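Local coordinates for Phi class glutathione transferase GSTF1 (Populus tremula x Populus tremuloides, PDB 4RI6), which probably conjugates glutathione to electrophilic substrates such as organic halides, as a dimeric cytoplasmic transferase of the plant Phi class involved in detoxification, at residues D145-F156 with R189-I199. Sequence-based numbering, arbitrary orientation.
Sequences DIYEQKLGQTRF and RKNVNRWWTEI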
loop_
_atom_site.group_PDB
_atom_site.type_symbol
_atom_site.label_atom_id
_atom_site.label_comp_id
_atom_site.label_asym_id
_atom_site.label_seq_id
_atom_site.Cartn_x
_atom_site.Cartn_y
_atom_site.Cartn_z
ATOM N N ASP A 145 -0.984 3.589 -19.499
ATOM C CA ASP A 145 -0.003 3.887 -20.558
ATOM C C ASP A 145 1.395 3.420 -20.131
ATOM O O ASP A 145 2.198 2.981 -20.961
ATOM C CB ASP A 145 0.032 5.380 -20.901
ATOM C CG ASP A 145 -1.185 5.865 -21.679
ATOM O OD1 ASP A 145 -1.842 5.052 -22.374
ATOM O OD2 ASP A 145 -1.447 7.105 -21.614
ATOM N N ILE A 146 1.693 3.537 -18.840
ATOM C CA ILE A 146 2.955 3.058 -18.309
ATOM C C ILE A 146 2.984 1.535 -18.293
ATOM O O ILE A 146 3.985 0.918 -18.679
ATOM C CB ILE A 146 3.211 3.623 -16.910
ATOM C CG1 ILE A 146 3.333 5.135 -17.014
ATOM C CG2 ILE A 146 4.459 2.994 -16.303
ATOM C CD1 ILE A 146 3.293 5.845 -15.728
ATOM N N TYR A 147 1.870 0.917 -17.909
ATOM C CA TYR A 147 1.774 -0.534 -17.953
ATOM C C TYR A 147 1.909 -1.040 -19.376
ATOM O O TYR A 147 2.492 -2.080 -19.599
ATOM C CB TYR A 147 0.450 -1.031 -17.377
ATOM C CG TYR A 147 0.271 -0.955 -15.877
ATOM C CD1 TYR A 147 1.113 -0.200 -15.068
ATOM C CD2 TYR A 147 -0.752 -1.673 -15.268
ATOM C CE1 TYR A 147 0.908 -0.154 -13.693
ATOM C CE2 TYR A 147 -0.947 -1.632 -13.921
ATOM C CZ TYR A 147 -0.115 -0.875 -13.138
ATOM O OH TYR A 147 -0.339 -0.858 -11.786
ATOM N N GLU A 148 1.339 -0.316 -20.333
ATOM C CA GLU A 148 1.413 -0.731 -21.733
ATOM C C GLU A 148 2.872 -0.868 -22.172
ATOM O O GLU A 148 3.234 -1.801 -22.867
ATOM C CB GLU A 148 0.670 0.258 -22.624
ATOM C CG GLU A 148 0.720 -0.085 -24.125
ATOM C CD GLU A 148 -0.014 -1.372 -24.469
ATOM O OE1 GLU A 148 -0.757 -1.875 -23.599
ATOM O OE2 GLU A 148 0.154 -1.869 -25.613
ATOM N N GLN A 149 3.709 0.072 -21.738
ATOM C CA GLN A 149 5.123 0.034 -22.074
ATOM C C GLN A 149 5.822 -1.138 -21.358
ATOM O O GLN A 149 6.540 -1.923 -21.978
ATOM C CB GLN A 149 5.776 1.398 -21.742
ATOM C CG GLN A 149 5.232 2.555 -22.629
ATOM C CD GLN A 149 5.521 3.989 -22.126
ATOM O OE1 GLN A 149 5.293 4.328 -20.961
ATOM N NE2 GLN A 149 5.984 4.846 -23.039
ATOM N N LYS A 150 5.570 -1.278 -20.064
ATOM C CA LYS A 150 6.139 -2.352 -19.262
ATOM C C LYS A 150 5.783 -3.726 -19.811
ATOM O O LYS A 150 6.634 -4.628 -19.900
ATOM C CB LYS A 150 5.642 -2.222 -17.817
ATOM C CG LYS A 150 6.196 -3.266 -16.837
ATOM C CD LYS A 150 7.690 -3.030 -16.583
ATOM C CE LYS A 150 8.333 -4.039 -15.604
ATOM N NZ LYS A 150 8.447 -5.394 -16.171
ATOM N N LEU A 151 4.517 -3.886 -20.176
ATOM C CA LEU A 151 4.008 -5.184 -20.619
ATOM C C LEU A 151 4.396 -5.490 -22.085
ATOM O O LEU A 151 4.143 -6.576 -22.588
ATOM C CB LEU A 151 2.495 -5.251 -20.402
ATOM C CG LEU A 151 2.131 -5.272 -18.909
ATOM C CD1 LEU A 151 0.687 -4.946 -18.715
ATOM C CD2 LEU A 151 2.469 -6.603 -18.272
ATOM N N GLY A 152 5.052 -4.541 -22.746
ATOM C CA GLY A 152 5.735 -4.833 -23.993
ATOM C C GLY A 152 7.114 -5.421 -23.783
ATOM O O GLY A 152 7.705 -5.949 -24.725
ATOM N N GLN A 153 7.619 -5.334 -22.548
ATOM C CA GLN A 153 8.947 -5.816 -22.192
ATOM C C GLN A 153 8.867 -7.160 -21.498
ATOM O O GLN A 153 9.667 -8.048 -21.756
ATOM C CB GLN A 153 9.649 -4.796 -21.283
ATOM C CG GLN A 153 9.854 -3.449 -21.943
ATOM C CD GLN A 153 10.287 -2.329 -20.984
ATOM O OE1 GLN A 153 10.069 -2.365 -19.751
ATOM N NE2 GLN A 153 10.889 -1.302 -21.564
ATOM N N THR A 154 7.889 -7.292 -20.603
ATOM C CA THR A 154 7.677 -8.524 -19.847
ATOM C C THR A 154 6.252 -9.000 -20.040
ATOM O O THR A 154 5.363 -8.221 -20.371
ATOM C CB THR A 154 7.954 -8.338 -18.352
ATOM O OG1 THR A 154 7.166 -7.263 -17.853
ATOM C CG2 THR A 154 9.421 -8.033 -18.129
ATOM N N ARG A 155 6.040 -10.286 -19.812
ATOM C CA ARG A 155 4.740 -10.891 -20.015
ATOM C C ARG A 155 3.742 -10.475 -18.938
ATOM O O ARG A 155 2.560 -10.247 -19.215
ATOM C CB ARG A 155 4.887 -12.419 -20.043
ATOM C CG ARG A 155 3.628 -13.174 -20.336
ATOM C CD ARG A 155 3.955 -14.645 -20.438
ATOM N NE ARG A 155 2.758 -15.464 -20.358
ATOM C CZ ARG A 155 2.703 -16.690 -19.848
ATOM N NH1 ARG A 155 3.785 -17.286 -19.383
ATOM N NH2 ARG A 155 1.543 -17.326 -19.818
ATOM N N PHE A 156 4.236 -10.409 -17.707
ATOM C CA PHE A 156 3.460 -9.981 -16.556
ATOM C C PHE A 156 4.125 -8.740 -15.980
ATOM O O PHE A 156 5.175 -8.315 -16.470
ATOM C CB PHE A 156 3.376 -11.112 -15.532
ATOM C CG PHE A 156 2.693 -12.348 -16.061
ATOM C CD1 PHE A 156 1.302 -12.445 -16.064
ATOM C CD2 PHE A 156 3.434 -13.415 -16.540
ATOM C CE1 PHE A 156 0.664 -13.566 -16.576
ATOM C CE2 PHE A 156 2.789 -14.557 -17.034
ATOM C CZ PHE A 156 1.403 -14.621 -17.043
ATOM N N ARG A 189 -5.629 -0.977 -25.206
ATOM C CA ARG A 189 -4.174 -0.993 -25.064
ATOM C C ARG A 189 -3.714 -2.434 -25.287
ATOM O O ARG A 189 -4.034 -3.317 -24.510
ATOM C CB ARG A 189 -3.783 -0.483 -23.671
ATOM C CG ARG A 189 -3.968 1.013 -23.513
ATOM C CD ARG A 189 -3.782 1.493 -22.059
ATOM N NE ARG A 189 -3.800 2.947 -22.047
ATOM C CZ ARG A 189 -4.895 3.694 -22.097
ATOM N NH1 ARG A 189 -6.101 3.146 -22.029
ATOM N NH2 ARG A 189 -4.782 4.995 -22.232
ATOM N N LYS A 190 -2.985 -2.687 -26.364
ATOM C CA LYS A 190 -2.787 -4.066 -26.792
ATOM C C LYS A 190 -2.019 -4.924 -25.786
ATOM O O LYS A 190 -2.427 -6.046 -25.517
ATOM C CB LYS A 190 -2.110 -4.120 -28.179
ATOM C CG LYS A 190 -0.618 -3.840 -28.243
ATOM C CD LYS A 190 -0.062 -4.208 -29.618
ATOM C CE LYS A 190 1.441 -3.983 -29.685
ATOM N NZ LYS A 190 1.763 -2.536 -29.728
ATOM N N ASN A 191 -0.935 -4.428 -25.209
ATOM C CA ASN A 191 -0.206 -5.246 -24.238
ATOM C C ASN A 191 -0.991 -5.411 -22.933
ATOM O O ASN A 191 -0.992 -6.482 -22.348
ATOM C CB ASN A 191 1.174 -4.660 -23.942
ATOM C CG ASN A 191 2.053 -4.575 -25.164
ATOM O OD1 ASN A 191 1.938 -5.376 -26.098
ATOM N ND2 ASN A 191 2.937 -3.595 -25.163
ATOM N N VAL A 192 -1.633 -4.341 -22.475
ATOM C CA VAL A 192 -2.484 -4.402 -21.284
ATOM C C VAL A 192 -3.619 -5.383 -21.519
ATOM O O VAL A 192 -3.967 -6.158 -20.643
ATOM C CB VAL A 192 -3.026 -2.995 -20.920
ATOM C CG1 VAL A 192 -4.121 -3.060 -19.857
ATOM C CG2 VAL A 192 -1.882 -2.156 -20.423
ATOM N N ASN A 193 -4.183 -5.364 -22.716
ATOM C CA ASN A 193 -5.271 -6.269 -23.017
ATOM C C ASN A 193 -4.817 -7.728 -23.007
ATOM O O ASN A 193 -5.517 -8.596 -22.517
ATOM C CB ASN A 193 -5.908 -5.911 -24.365
ATOM C CG ASN A 193 -7.056 -6.816 -24.702
ATOM O OD1 ASN A 193 -8.133 -6.730 -24.116
ATOM N ND2 ASN A 193 -6.828 -7.696 -25.655
ATOM N N ARG A 194 -3.623 -7.989 -23.518
ATOM C CA ARG A 194 -3.055 -9.339 -23.502
ATOM C C ARG A 194 -2.898 -9.829 -22.066
ATOM O O ARG A 194 -3.335 -10.936 -21.695
ATOM C CB ARG A 194 -1.701 -9.354 -24.199
ATOM C CG ARG A 194 -1.031 -10.707 -24.207
ATOM C CD ARG A 194 0.453 -10.577 -24.319
ATOM N NE ARG A 194 1.044 -10.100 -23.063
ATOM C CZ ARG A 194 1.913 -9.110 -22.962
ATOM N NH1 ARG A 194 2.277 -8.403 -24.029
ATOM N NH2 ARG A 194 2.400 -8.801 -21.772
ATOM N N TRP A 195 -2.246 -8.993 -21.274
ATOM C CA TRP A 195 -2.035 -9.255 -19.867
ATOM C C TRP A 195 -3.365 -9.490 -19.155
ATOM O O TRP A 195 -3.510 -10.475 -18.441
ATOM C CB TRP A 195 -1.293 -8.073 -19.268
ATOM C CG TRP A 195 -1.237 -7.957 -17.780
ATOM C CD1 TRP A 195 -0.451 -8.670 -16.926
ATOM C CD2 TRP A 195 -1.926 -6.991 -16.977
ATOM N NE1 TRP A 195 -0.625 -8.219 -15.637
ATOM C CE2 TRP A 195 -1.525 -7.191 -15.640
ATOM C CE3 TRP A 195 -2.850 -5.986 -17.260
ATOM C CZ2 TRP A 195 -2.007 -6.405 -14.578
ATOM C CZ3 TRP A 195 -3.340 -5.211 -16.203
ATOM C CH2 TRP A 195 -2.905 -5.425 -14.880
ATOM N N TRP A 196 -4.323 -8.586 -19.362
ATOM C CA TRP A 196 -5.632 -8.711 -18.736
ATOM C C TRP A 196 -6.282 -10.058 -19.088
ATOM O O TRP A 196 -6.869 -10.745 -18.228
ATOM C CB TRP A 196 -6.573 -7.567 -19.135
ATOM C CG TRP A 196 -7.862 -7.782 -18.427
ATOM C CD1 TRP A 196 -9.036 -8.168 -18.973
ATOM C CD2 TRP A 196 -8.074 -7.730 -17.013
ATOM N NE1 TRP A 196 -9.975 -8.346 -18.002
ATOM C CE2 TRP A 196 -9.410 -8.093 -16.782
ATOM C CE3 TRP A 196 -7.263 -7.417 -15.922
ATOM C CZ2 TRP A 196 -9.955 -8.145 -15.511
ATOM C CZ3 TRP A 196 -7.807 -7.465 -14.668
ATOM C CH2 TRP A 196 -9.140 -7.821 -14.472
ATOM N N THR A 197 -6.174 -10.433 -20.356
ATOM C CA THR A 197 -6.735 -11.689 -20.817
ATOM C C THR A 197 -6.066 -12.847 -20.097
ATOM O O THR A 197 -6.740 -13.750 -19.623
ATOM C CB THR A 197 -6.572 -11.826 -22.334
ATOM O OG1 THR A 197 -7.259 -10.753 -22.987
ATOM C CG2 THR A 197 -7.156 -13.108 -22.821
ATOM N N GLU A 198 -4.743 -12.821 -19.979
ATOM C CA GLU A 198 -4.062 -13.932 -19.322
ATOM C C GLU A 198 -4.416 -14.036 -17.857
ATOM O O GLU A 198 -4.671 -15.118 -17.359
ATOM C CB GLU A 198 -2.540 -13.824 -19.451
ATOM C CG GLU A 198 -2.019 -13.926 -20.875
ATOM C CD GLU A 198 -0.700 -14.655 -20.928
ATOM O OE1 GLU A 198 0.326 -14.046 -21.321
ATOM O OE2 GLU A 198 -0.690 -15.863 -20.584
ATOM N N ILE A 199 -4.429 -12.920 -17.145
ATOM C CA ILE A 199 -4.594 -13.029 -15.703
ATOM C C ILE A 199 -6.059 -13.262 -15.318
ATOM O O ILE A 199 -6.329 -13.988 -14.352
ATOM C CB ILE A 199 -4.001 -11.801 -14.954
ATOM C CG1 ILE A 199 -4.726 -10.486 -15.253
ATOM C CG2 ILE A 199 -2.522 -11.709 -15.260
ATOM C CD1 ILE A 199 -4.269 -9.312 -14.331
HETATM O O HOH W 1 1.733 -1.056 -27.464
HETATM O O HOH W 2 -1.748 -0.318 -27.624
HETATM O O HOH W 3 0.429 -11.419 -20.676
#
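Glu-148 and Val-192 bring the backbones closest, CA to CA 5.4 Å, where the last turns of helix 130-150 meet the first turn of helix 190-200 in the all-helical C-terminal domain of the glutathione transferase fold; the axes of the helical segments 145-150 and 190-199 pass 8.0 Å apart at 79°. The Glu-148 carboxylate, coming from another helix, accepts first-turn amides of helix 190-200. Glu-148 CG stands anti to the backbone N (chi1 179°) and the chain bends at chi2, bringing both oxygens up to two amides of the first turn: OE2 of Glu-148 takes Asn-191 N at 2.8 Å through its syn lone pair, OE1 takes Val-192 N on its syn side. The helix dipole would probably steady this negative charge. Asn-191 returns the grip, its amide stacked on the carboxylate while ND2 gives an almost straight bond (176°) to Glu-148 O.

Next to this carboxylate, Arg-189 brings NE and NH2 side-on to the single oxygen OD1 of Asp-145, from one face of the carboxylate. Arg-194 reaches the chain just after helix 130-150: NH1 and NH2 converge end-on upon Leu-151 O, and NH2 also reaches Arg-155 O at 2.9 Å. Beneath these polar links Leu-151 lays CD1 over one face of the Trp-195 indole, 4.0 Å from the centroid of the five-membered ring; Ile-199 CD1 covers the opposite face, and the indole NE1 is tied to Asp-166 on helix 164-179. In the following loop Arg-155 forms a side-on salt bridge with Glu-198, NE to OE1 at 3.0 Å and NH2 to OE2 at 2.8 Å, while a water joins Glu-198 OE1 to Arg-194 NE and Arg-155 O.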